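Local coordinates for protein Vv2_1132 (Vibrio vulnificus CMCP6, PDB 5Y9S) that is a tetrameric LysR-type transcriptional regulator that probably binds DNA through its helix-turn-helix domain and senses an effector through its regulatory domain, at the interface of chains A and B. Coordinates in Å, arbitrary orientation; residue numbers count along the deposited sequence, not the author numbering. Chains: chain A/B, Vv2_1132.

The interface of chains A and B. Residues chain A 90, 93-94, 150; chain B 52-53, 68.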
# COMPACT_ATOMS: atom_id res chain seq x y z
N PHE A 90 10.64 -24.36 -5.48
CA PHE A 90 11.85 -23.56 -5.69
C PHE A 90 12.77 -23.50 -4.48
O PHE A 90 13.86 -22.92 -4.58
CB PHE A 90 11.46 -22.15 -6.16
CG PHE A 90 11.11 -22.11 -7.62
CD1 PHE A 90 9.82 -22.40 -8.05
CD2 PHE A 90 12.08 -21.86 -8.58
CE1 PHE A 90 9.51 -22.40 -9.40
CE2 PHE A 90 11.78 -21.85 -9.92
CZ PHE A 90 10.49 -22.12 -10.34
N ALA A 93 16.61 -23.77 -4.55
CA ALA A 93 16.99 -23.79 -5.96
C ALA A 93 18.38 -23.24 -6.17
O ALA A 93 19.02 -23.58 -7.17
CB ALA A 93 16.00 -22.98 -6.79
N SER A 94 18.84 -22.34 -5.29
CA SER A 94 20.18 -21.78 -5.45
C SER A 94 21.27 -22.75 -5.02
O SER A 94 22.41 -22.63 -5.49
CB SER A 94 20.33 -20.47 -4.66
OG SER A 94 19.67 -20.51 -3.41
N SER A 150 17.07 -19.38 1.42
CA SER A 150 17.58 -19.02 0.10
C SER A 150 19.06 -18.67 0.13
O SER A 150 19.74 -18.79 -0.90
CB SER A 150 16.78 -17.85 -0.47
OG SER A 150 15.50 -18.29 -0.84
N GLY B 52 13.53 -16.60 -4.30
CA GLY B 52 14.80 -17.04 -3.77
C GLY B 52 15.94 -17.26 -4.75
O GLY B 52 17.06 -17.51 -4.31
N VAL B 53 15.71 -17.21 -6.07
CA VAL B 53 16.80 -17.33 -7.05
C VAL B 53 16.64 -16.28 -8.14
O VAL B 53 15.51 -15.85 -8.41
CB VAL B 53 16.85 -18.71 -7.71
CG1 VAL B 53 17.57 -19.71 -6.81
CG2 VAL B 53 15.46 -19.17 -8.08
N HIS B 68 16.34 -20.88 -13.73
CA HIS B 68 15.20 -20.78 -12.82
C HIS B 68 14.02 -20.02 -13.43
O HIS B 68 12.86 -20.35 -13.13
CB HIS B 68 15.64 -20.13 -11.52
CG HIS B 68 16.83 -20.80 -10.91
ND1 HIS B 68 18.04 -20.16 -10.74
CD2 HIS B 68 17.01 -22.07 -10.47
CE1 HIS B 68 18.91 -21.00 -10.19
NE2 HIS B 68 18.30 -22.16 -10.02
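B:Val53 pushes its CG1 methyl into the bend of chain A between A:Ala93 and A:Ser94 and touches both residues. CG1 lies 3.6 Å from the methyl CB of A:Ala93 and equally near the CB of A:Ser94, with the backbone N of A:Ser94 also against it. CG1 stands anti to the carbonyl carbon of its own residue (chi1 -81°); the other methyl, CG2, comes only to 4.1 Å from A:Ala93 CB. That same A:Ala93 methyl is shared with B:His68, whose ring carbon CD2 approaches it to 3.9 Å. Within chain B the CB of B:Val53 sits 3.5 Å above the imidazole plane, displaced toward the rim, so valine and histidine present a joined surface to the loop. At the far margin A:Phe90, the last residue of helix 67-90, brings the rim of its phenyl ring, through CE2, near the backbone O of B:His68, a slight contact. On the other flank the hydroxyl OG of A:Ser150 rests 3.3 Å from CA of B:Gly52, and A:Ser150 CB lies 3.9 Å from the same CA.

Polar contact across the boundary is thin. The backbone O of A:Ala93 lies 3.3 Å from NE2 of B:His68, well above the ring plane on the side of B:Val53, in a weak, bent hydrogen bond (129° at the hydrogen).

Inside chain A, A:Ser94 OG donates a hydrogen bond of 3.0 Å to the backbone O of A:Ser150. Its chi1 of 38° sets OG between the backbone N and the carbonyl carbon, turned toward that acceptor, and the bond ties the loop after the long helix to the loop after helix 139-148.

The patch, repeated by two-fold symmetry, sets the end of the long helix, the segment after it (probably the hinge) and a loop of the regulatory domain against the partner's helix-turn-helix domain and the start of its linker helix. It probably helps place these domains in the dimer from which the tetramer is built.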